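Local coordinates for protein C-1-tetrahydrofolate synthase, cytoplasmic, putative (Trypanosoma brucei, PDB 4CJX) that probably interconverts folate-bound one-carbon units, acting as an NADP-dependent methylenetetrahydrofolate dehydrogenase and a methenyltetrahydrofolate cyclohydrolase, at residues B[36-41]-B[299-304]; B[165-170]-B[194-199]; B[114-119]-B[310-315]. One frame throughout, in Å; residues are numbered along the deposited sequence.

Contact 1. Residues B[36-41]-B[299-304]; sequences AIQKEL and VTVSML
Ile37, Gln38 and Leu41 pack on Val299, Val301, Ser302 and Met303 in a buried helix-helix contact between the two ends of the chain. Helices 30-51 and 296-316 run in the same direction here, their local axes 9.9 Å apart and inclined by 20°. Gln38 and Ser302 are the pair with the closest CA atoms, 6.5 Å apart. The Gln38 chain is extended beyond CG, with CG anti to the carbonyl carbon (chi1 -73°), and this carries the amide across to the serine. Gln38 NE2 donates to Ser302 OG over 2.6 Å. The bond is short but bent, and the hydroxyl lies tilted from the amide plane. Ser302 OG also bonds to Pro298 O, one turn back, so the hydroxyl has two polar partners, the second weak. Ile37 CG2 rests on Ser302 CB at 4.0 Å. The tip of Ile37 meets the tip of Met303 nearly at a right angle, with Ile37 CD1 only 3.3 Å from Met303 CE, closer than usual carbon contact. Ile37 CD1 also approaches Val299 CG1 at 4.4 Å. Val301 faces the bound inhibitor and Ala80. The arrangement is characteristic of FolD enzymes, in which a long C-terminal helix returns to the catalytic domain beside the folate site.

Contact 2. Residues B[165-170]-B[194-199]; sequences PCTASA and DIAGLP. With 9L9 ((2S)-2-[[4-[[2,4-bis(azanyl)-6-oxidanylidene-1H-pyrimidin-5-yl]carbamoylamino]phenyl]carbonylamino]pentanedioic acid), chain G.
Pro165, Thr167 and Ala168, at the start of helix 166-178, meet Ile195, Ala196 and Pro199 in the Rossmann-like NADP-binding domain. Residues 194-196 belong to the loop between strand 186-190 and helix 197-206. Ala196 is the N-cap of that helix, and both Ile195 and Ala196 bind NADP(+) in a structure of this protein. The polar part of the contact centres on Ile195 O. Ala168 N, in the first turn of its helix, gives this carbonyl a weak hydrogen bond of 3.4 Å, with an N-H...O angle of 140°. Beside it, Lys130 forms a salt bridge with Asp194. The rest of the protein contact is van der Waals packing. Thr167 CB lies against Ile195 O at 3.3 Å. The two proline rings cross at a slant, Pro165 CG lying 3.7 Å from Pro199 CB. Ala168 CB touches that same Pro199 CB at 3.9 Å. Farther along, Thr167 CG2 meets Ala196 CB at 4.0 Å. His155 of the second subunit packs on Asp194 and Leu198. The third kind of contact is with the inhibitor. Ile195 has CG1 between its backbone N and carbonyl carbon (chi1 45°), and its chain then extends. The terminal CD1 sits over the face of the diaminopyrimidine ring, 3.5 Å from its C4.

Contact 3. Residues B[114-119]-B[310-315]; sequences ACHSIV and TMFKRS
His116 packs against Phe312 and Ser315 where helix 296-316 lies beside the turn that leads into strand 117-120, an outer strand of the three-stranded parallel sheet in the alpha/beta catalytic domain. CB of His116 points toward the helix. CG is anti to the carbonyl carbon (chi1 -54°), which sets one face of the ring against Phe312 CA, which lies toward the rim, 4.1 Å from CG. ND1 has a polar partner outside the two segments, the backbone N of Gly58. It also lies 3.4 Å from Phe312 CD1. CE1 is tighter still, 3.2 Å from Phe312 CD1, and sits near the plane of the phenyl ring at its edge. The phenyl edge is thus turned toward the imidazole face in an offset edge-to-face pair, with centroids 5.1 Å apart and planes at 64°. On the other branch CD2 approaches Ser315 OG obliquely at 3.5 Å, and the tip atom NE2 lies slightly farther from the same hydroxyl. Ser315 OG donates to Phe312 O, one turn back on its own helix, and this holds the hydroxyl beside the imidazole. Pro57 also packs on Phe312. Ser117, the first residue of the strand, continues the contact. Its OG is hydrogen-bonded with Thr308 OG1 and touches the thioether of Met311. The Met311 chain is bent at its second and third torsions, and its CE ends 3.5 Å from His116 O.

From the N terminus, residues 36-41 come first, on helix 30-51, and meet 299-304, which closes the long loop of contact 1. Residues 114-119 follow and pair with 310-315 in contact 3. The segments of contacts 1 and 3 alternate, so these two loops cross, and both end on helix 296-316. Contact 2 closes a short loop, 165-170 to 194-199, enclosed by both. It ties helix 166-178 to the nucleotide-binding loop, while the other two tie the C-terminal helix to the catalytic domain. Contacts 1 and 2 touch where Met303 SD packs on Ser169 OG. Contacts 1 and 3 touch through Leu304 CD1 and Val119 CG2.

Contact 1. Residues B[36-41]-B[299-304]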
loop_
_atom_site.group_PDB
_atom_site.type_symbol
_atom_site.label_atom_id
_atom_site.label_comp_id
_atom_site.label_asym_id
_atom_site.label_seq_id
_atom_site.Cartn_x
_atom_site.Cartn_y
_atom_site.Cartn_z
ATOM N N ALA B 36 19.674 3.710 -23.327
ATOM C CA ALA B 36 19.871 2.270 -23.576
ATOM C C ALA B 36 18.545 1.517 -23.609
ATOM O O ALA B 36 18.287 0.718 -24.516
ATOM C CB ALA B 36 20.800 1.646 -22.544
ATOM N N ILE B 37 17.700 1.794 -22.635
ATOM C CA ILE B 37 16.357 1.247 -22.612
ATOM C C ILE B 37 15.615 1.581 -23.902
ATOM O O ILE B 37 15.029 0.697 -24.530
ATOM C CB ILE B 37 15.567 1.814 -21.426
ATOM C CG1 ILE B 37 16.168 1.298 -20.097
ATOM C CG2 ILE B 37 14.084 1.485 -21.564
ATOM C CD1 ILE B 37 15.656 1.983 -18.841
ATOM N N GLN B 38 15.633 2.848 -24.304
ATOM C CA GLN B 38 14.860 3.262 -25.478
ATOM C C GLN B 38 15.410 2.690 -26.780
ATOM O O GLN B 38 14.671 2.503 -27.739
ATOM C CB GLN B 38 14.728 4.783 -25.518
ATOM C CG GLN B 38 13.759 5.244 -24.438
ATOM C CD GLN B 38 13.701 6.743 -24.224
ATOM O OE1 GLN B 38 14.044 7.541 -25.100
ATOM N NE2 GLN B 38 13.257 7.137 -23.042
ATOM N N LYS B 39 16.702 2.378 -26.801
ATOM C CA LYS B 39 17.317 1.741 -27.962
ATOM C C LYS B 39 16.783 0.329 -28.117
ATOM O O LYS B 39 16.596 -0.152 -29.234
ATOM C CB LYS B 39 18.849 1.703 -27.825
ATOM C CG LYS B 39 19.549 1.025 -28.991
ATOM N N GLU B 40 16.544 -0.336 -26.991
ATOM C CA GLU B 40 16.094 -1.715 -27.008
ATOM C C GLU B 40 14.608 -1.744 -27.328
ATOM O O GLU B 40 14.163 -2.598 -28.084
ATOM C CB GLU B 40 16.385 -2.408 -25.676
ATOM N N LEU B 41 13.845 -0.814 -26.747
ATOM C CA LEU B 41 12.427 -0.660 -27.087
ATOM C C LEU B 41 12.207 -0.382 -28.574
ATOM O O LEU B 41 11.310 -0.927 -29.161
ATOM C CB LEU B 41 11.778 0.461 -26.273
ATOM C CG LEU B 41 11.650 0.271 -24.759
ATOM C CD1 LEU B 41 10.947 1.463 -24.142
ATOM C CD2 LEU B 41 10.923 -0.997 -24.365
ATOM N N VAL B 299 14.451 8.408 -16.852
ATOM C CA VAL B 299 14.095 7.003 -16.688
ATOM C C VAL B 299 12.601 6.820 -16.406
ATOM O O VAL B 299 12.006 5.856 -16.872
ATOM C CB VAL B 299 14.978 6.290 -15.645
ATOM C CG1 VAL B 299 14.647 4.796 -15.584
ATOM C CG2 VAL B 299 16.440 6.462 -16.037
ATOM N N THR B 300 11.994 7.755 -15.689
ATOM C CA THR B 300 10.554 7.773 -15.536
ATOM C C THR B 300 9.816 7.764 -16.895
ATOM O O THR B 300 8.858 7.013 -17.074
ATOM C CB THR B 300 10.108 8.975 -14.681
ATOM O OG1 THR B 300 10.629 8.803 -13.365
ATOM C CG2 THR B 300 8.593 9.075 -14.611
ATOM N N VAL B 301 10.279 8.577 -17.840
ATOM C CA VAL B 301 9.717 8.572 -19.193
ATOM C C VAL B 301 9.909 7.214 -19.867
ATOM O O VAL B 301 8.985 6.706 -20.521
ATOM C CB VAL B 301 10.339 9.669 -20.090
ATOM C CG1 VAL B 301 9.835 9.563 -21.525
ATOM C CG2 VAL B 301 10.064 11.057 -19.530
ATOM N N SER B 302 11.101 6.631 -19.711
ATOM C CA SER B 302 11.417 5.335 -20.307
ATOM C C SER B 302 10.546 4.208 -19.751
ATOM O O SER B 302 10.182 3.282 -20.474
ATOM C CB SER B 302 12.898 4.983 -20.087
ATOM O OG SER B 302 13.716 5.942 -20.736
ATOM N N MET B 303 10.236 4.278 -18.469
ATOM C CA MET B 303 9.371 3.263 -17.857
ATOM C C MET B 303 7.919 3.335 -18.347
ATOM O O MET B 303 7.234 2.313 -18.384
ATOM C CB MET B 303 9.415 3.356 -16.328
ATOM C CG MET B 303 10.777 3.054 -15.702
ATOM S SD MET B 303 11.505 1.495 -16.245
ATOM C CE MET B 303 12.575 2.034 -17.556
ATOM N N LEU B 304 7.451 4.528 -18.694
ATOM C CA LEU B 304 6.114 4.692 -19.252
ATOM C C LEU B 304 6.057 3.984 -20.599
ATOM O O LEU B 304 5.077 3.334 -20.909
ATOM C CB LEU B 304 5.747 6.171 -19.420
ATOM C CG LEU B 304 4.578 6.499 -20.357
ATOM C CD1 LEU B 304 3.274 5.919 -19.824
ATOM C CD2 LEU B 304 4.439 7.997 -20.567
#

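Contact 2. Residues B[165-170]-B[194-199]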
loop_
_atom_site.group_PDB
_atom_site.type_symbol
_atom_site.label_atom_id
_atom_site.label_comp_id
_atom_site.label_asym_id
_atom_site.label_seq_id
_atom_site.Cartn_x
_atom_site.Cartn_y
_atom_site.Cartn_z
ATOM N N PRO B 165 3.855 1.799 -11.286
ATOM C CA PRO B 165 3.897 3.216 -11.596
ATOM C C PRO B 165 5.298 3.620 -12.080
ATOM O O PRO B 165 6.296 3.047 -11.632
ATOM C CB PRO B 165 3.537 3.893 -10.272
ATOM C CG PRO B 165 2.834 2.853 -9.476
ATOM C CD PRO B 165 3.424 1.549 -9.899
ATOM N N CYS B 166 5.343 4.560 -13.017
ATOM C CA CYS B 166 6.548 4.808 -13.787
ATOM C C CYS B 166 7.719 5.324 -12.916
ATOM O O CYS B 166 8.855 4.852 -13.056
ATOM C CB CYS B 166 6.215 5.776 -14.918
ATOM S SG CYS B 166 4.861 5.183 -15.967
ATOM N N THR B 167 7.420 6.275 -12.027
ATOM C CA THR B 167 8.446 6.870 -11.182
ATOM C C THR B 167 9.047 5.825 -10.258
ATOM O O THR B 167 10.277 5.690 -10.186
ATOM C CB THR B 167 7.927 8.067 -10.361
ATOM O OG1 THR B 167 7.323 9.034 -11.238
ATOM C CG2 THR B 167 9.089 8.703 -9.612
ATOM N N ALA B 168 8.173 5.059 -9.597
ATOM C CA ALA B 168 8.604 3.967 -8.715
ATOM C C ALA B 168 9.441 2.993 -9.493
ATOM O O ALA B 168 10.495 2.556 -9.046
ATOM C CB ALA B 168 7.414 3.249 -8.117
ATOM N N SER B 169 8.965 2.668 -10.680
ATOM C CA SER B 169 9.697 1.771 -11.539
ATOM C C SER B 169 11.125 2.270 -11.902
ATOM O O SER B 169 12.075 1.486 -11.956
ATOM C CB SER B 169 8.886 1.585 -12.782
ATOM O OG SER B 169 9.408 0.538 -13.511
ATOM N N ALA B 170 11.235 3.565 -12.195
ATOM C CA ALA B 170 12.489 4.203 -12.529
ATOM C C ALA B 170 13.472 4.117 -11.352
ATOM O O ALA B 170 14.639 3.873 -11.576
ATOM C CB ALA B 170 12.257 5.655 -12.903
ATOM N N ASP B 194 1.253 9.071 -4.693
ATOM C CA ASP B 194 0.610 7.890 -5.288
ATOM C C ASP B 194 1.404 7.184 -6.400
ATOM O O ASP B 194 1.326 5.972 -6.512
ATOM C CB ASP B 194 -0.868 8.151 -5.716
ATOM C CG ASP B 194 -1.083 9.437 -6.495
ATOM O OD1 ASP B 194 -0.119 10.021 -7.085
ATOM O OD2 ASP B 194 -2.273 9.882 -6.534
ATOM N N ILE B 195 2.176 7.920 -7.185
ATOM C CA ILE B 195 3.020 7.309 -8.234
ATOM C C ILE B 195 4.525 7.288 -7.930
ATOM O O ILE B 195 5.314 6.794 -8.752
ATOM C CB ILE B 195 2.818 7.949 -9.630
ATOM C CG1 ILE B 195 2.792 9.477 -9.569
ATOM C CG2 ILE B 195 1.533 7.448 -10.250
ATOM C CD1 ILE B 195 2.556 10.114 -10.926
ATOM N N ALA B 196 4.913 7.808 -6.771
ATOM C CA ALA B 196 6.314 7.839 -6.383
ATOM C C ALA B 196 6.527 7.197 -5.011
ATOM O O ALA B 196 6.740 5.996 -4.939
ATOM C CB ALA B 196 6.839 9.258 -6.405
ATOM N N GLY B 197 6.452 7.988 -3.940
ATOM C CA GLY B 197 6.794 7.507 -2.592
ATOM C C GLY B 197 6.013 6.260 -2.168
ATOM O O GLY B 197 6.590 5.268 -1.707
ATOM N N LEU B 198 4.696 6.309 -2.342
ATOM C CA LEU B 198 3.812 5.224 -1.923
ATOM C C LEU B 198 4.200 3.886 -2.575
ATOM O O LEU B 198 4.613 2.957 -1.885
ATOM C CB LEU B 198 2.357 5.610 -2.189
ATOM C CG LEU B 198 1.283 4.590 -1.794
ATOM C CD1 LEU B 198 0.855 4.750 -0.342
ATOM C CD2 LEU B 198 0.070 4.729 -2.692
ATOM N N PRO B 199 4.133 3.795 -3.917
ATOM C CA PRO B 199 4.457 2.497 -4.524
ATOM C C PRO B 199 5.898 2.018 -4.273
ATOM O O PRO B 199 6.137 0.824 -4.067
ATOM C CB PRO B 199 4.173 2.707 -6.025
ATOM C CG PRO B 199 4.054 4.174 -6.209
ATOM C CD PRO B 199 3.640 4.768 -4.903
HETATM N N2A 9L9 G . 0.074 10.978 -14.776
HETATM N N1 9L9 G . 1.679 12.503 -13.801
HETATM C C2 9L9 G . 1.452 11.304 -14.387
HETATM N N3 9L9 G . 2.464 10.374 -14.616
HETATM C C4 9L9 G . 3.720 10.827 -14.187
HETATM O O4A 9L9 G . 4.595 9.999 -14.386
HETATM N N5A 9L9 G . 5.273 12.497 -13.331
HETATM C C5 9L9 G . 3.983 12.056 -13.568
HETATM C C6 9L9 G . 2.915 12.884 -13.414
HETATM N N7 9L9 G . 3.091 14.190 -12.779
HETATM O O8A 9L9 G . 5.926 12.571 -15.515
HETATM N N9 9L9 G . 7.342 13.243 -13.899
HETATM C C1B 9L9 G . 8.435 13.546 -14.662
HETATM C C2B 9L9 G . 9.487 14.241 -14.031
HETATM C C3B 9L9 G . 10.640 14.617 -14.723
HETATM C C4B 9L9 G . 10.790 14.314 -16.078
HETATM C C5B 9L9 G . 9.761 13.572 -16.699
HETATM C C6B 9L9 G . 8.598 13.203 -16.010
HETATM C C7B 9L9 G . 12.079 14.665 -16.800
HETATM O O7B 9L9 G . 12.409 13.948 -17.714
HETATM C CAW 9L9 G . 6.141 12.777 -14.332
HETATM N N 9L9 G . 12.885 15.672 -16.400
HETATM C CA 9L9 G . 14.186 15.988 -16.978
HETATM C C 9L9 G . 15.251 15.495 -16.026
HETATM O OXT 9L9 G . 14.921 15.361 -14.838
HETATM C CB 9L9 G . 14.465 17.464 -17.140
HETATM C CG 9L9 G . 13.190 18.262 -17.328
HETATM C CD 9L9 G . 13.549 19.612 -17.864
HETATM O OE1 9L9 G . 14.184 19.662 -18.917
HETATM O OE2 9L9 G . 13.200 20.620 -17.234
HETATM O O 9L9 G . 16.419 15.258 -16.417
#

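Contact 3. Residues B[114-119]-B[310-315]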
loop_
_atom_site.group_PDB
_atom_site.type_symbol
_atom_site.label_atom_id
_atom_site.label_comp_id
_atom_site.label_asym_id
_atom_site.label_seq_id
_atom_site.Cartn_x
_atom_site.Cartn_y
_atom_site.Cartn_z
ATOM N N ALA B 114 -6.284 1.375 -31.343
ATOM C CA ALA B 114 -4.866 1.630 -31.575
ATOM C C ALA B 114 -4.158 2.388 -30.406
ATOM O O ALA B 114 -2.941 2.575 -30.450
ATOM C CB ALA B 114 -4.680 2.363 -32.901
ATOM N N CYS B 115 -4.923 2.788 -29.384
ATOM C CA CYS B 115 -4.402 3.352 -28.130
ATOM C C CYS B 115 -4.345 2.284 -27.015
ATOM O O CYS B 115 -5.380 1.796 -26.564
ATOM C CB CYS B 115 -5.271 4.527 -27.659
ATOM S SG CYS B 115 -4.869 5.168 -25.994
ATOM N N HIS B 116 -3.138 1.960 -26.565
ATOM C CA HIS B 116 -2.916 0.941 -25.538
ATOM C C HIS B 116 -2.612 1.497 -24.137
ATOM O O HIS B 116 -2.736 0.779 -23.145
ATOM C CB HIS B 116 -1.799 0.035 -26.007
ATOM C CG HIS B 116 -2.075 -0.532 -27.358
ATOM N ND1 HIS B 116 -1.323 -0.223 -28.468
ATOM C CD2 HIS B 116 -3.095 -1.305 -27.797
ATOM C CE1 HIS B 116 -1.835 -0.825 -29.525
ATOM N NE2 HIS B 116 -2.910 -1.490 -29.142
ATOM N N SER B 117 -2.253 2.775 -24.067
ATOM C CA SER B 117 -1.916 3.451 -22.813
ATOM C C SER B 117 -2.569 4.824 -22.741
ATOM O O SER B 117 -2.499 5.578 -23.704
ATOM C CB SER B 117 -0.387 3.666 -22.720
ATOM O OG SER B 117 0.249 2.536 -22.162
ATOM N N ILE B 118 -3.121 5.161 -21.577
ATOM C CA ILE B 118 -3.640 6.493 -21.294
ATOM C C ILE B 118 -2.969 7.107 -20.070
ATOM O O ILE B 118 -3.016 6.555 -18.970
ATOM C CB ILE B 118 -5.159 6.450 -21.037
ATOM C CG1 ILE B 118 -5.892 5.950 -22.282
ATOM C CG2 ILE B 118 -5.677 7.819 -20.616
ATOM C CD1 ILE B 118 -7.323 5.519 -22.020
ATOM N N VAL B 119 -2.364 8.271 -20.274
ATOM C CA VAL B 119 -1.683 9.006 -19.227
ATOM C C VAL B 119 -2.433 10.320 -18.986
ATOM O O VAL B 119 -2.587 11.151 -19.899
ATOM C CB VAL B 119 -0.217 9.292 -19.626
ATOM C CG1 VAL B 119 0.431 10.335 -18.702
ATOM C CG2 VAL B 119 0.620 8.023 -19.629
ATOM N N THR B 310 4.636 -3.311 -22.911
ATOM C CA THR B 310 4.093 -4.481 -22.221
ATOM C C THR B 310 2.578 -4.581 -22.429
ATOM O O THR B 310 2.057 -5.662 -22.765
ATOM C CB THR B 310 4.474 -4.505 -20.731
ATOM O OG1 THR B 310 5.900 -4.547 -20.624
ATOM C CG2 THR B 310 3.922 -5.717 -20.045
ATOM N N MET B 311 1.873 -3.457 -22.296
ATOM C CA MET B 311 0.410 -3.439 -22.504
ATOM C C MET B 311 0.059 -3.738 -23.975
ATOM O O MET B 311 -0.859 -4.506 -24.262
ATOM C CB MET B 311 -0.191 -2.108 -22.025
ATOM C CG MET B 311 -0.042 -1.895 -20.514
ATOM S SD MET B 311 0.287 -0.178 -20.000
ATOM C CE MET B 311 -1.393 0.419 -19.942
ATOM N N PHE B 312 0.818 -3.157 -24.898
ATOM C CA PHE B 312 0.662 -3.451 -26.312
ATOM C C PHE B 312 0.755 -4.959 -26.541
ATOM O O PHE B 312 -0.153 -5.547 -27.120
ATOM C CB PHE B 312 1.712 -2.706 -27.133
ATOM C CG PHE B 312 1.774 -3.120 -28.572
ATOM C CD1 PHE B 312 0.772 -2.751 -29.461
ATOM C CD2 PHE B 312 2.833 -3.876 -29.050
ATOM C CE1 PHE B 312 0.823 -3.114 -30.804
ATOM C CE2 PHE B 312 2.887 -4.254 -30.384
ATOM C CZ PHE B 312 1.881 -3.873 -31.268
ATOM N N LYS B 313 1.825 -5.589 -26.052
ATOM C CA LYS B 313 2.035 -7.023 -26.286
ATOM C C LYS B 313 0.912 -7.870 -25.701
ATOM O O LYS B 313 0.447 -8.793 -26.349
ATOM C CB LYS B 313 3.408 -7.500 -25.786
ATOM C CG LYS B 313 4.566 -6.903 -26.582
ATOM C CD LYS B 313 5.936 -7.523 -26.291
ATOM C CE LYS B 313 6.212 -7.647 -24.811
ATOM N NZ LYS B 313 7.666 -7.537 -24.467
ATOM N N ARG B 314 0.457 -7.532 -24.501
ATOM C CA ARG B 314 -0.641 -8.248 -23.867
ATOM C C ARG B 314 -1.893 -8.177 -24.723
ATOM O O ARG B 314 -2.528 -9.218 -24.971
ATOM C CB ARG B 314 -0.920 -7.700 -22.464
ATOM N N SER B 315 -2.240 -6.980 -25.199
ATOM C CA SER B 315 -3.445 -6.812 -26.033
ATOM C C SER B 315 -3.350 -7.529 -27.388
ATOM O O SER B 315 -4.355 -7.983 -27.918
ATOM C CB SER B 315 -3.775 -5.327 -26.255
ATOM O OG SER B 315 -2.974 -4.761 -27.276
#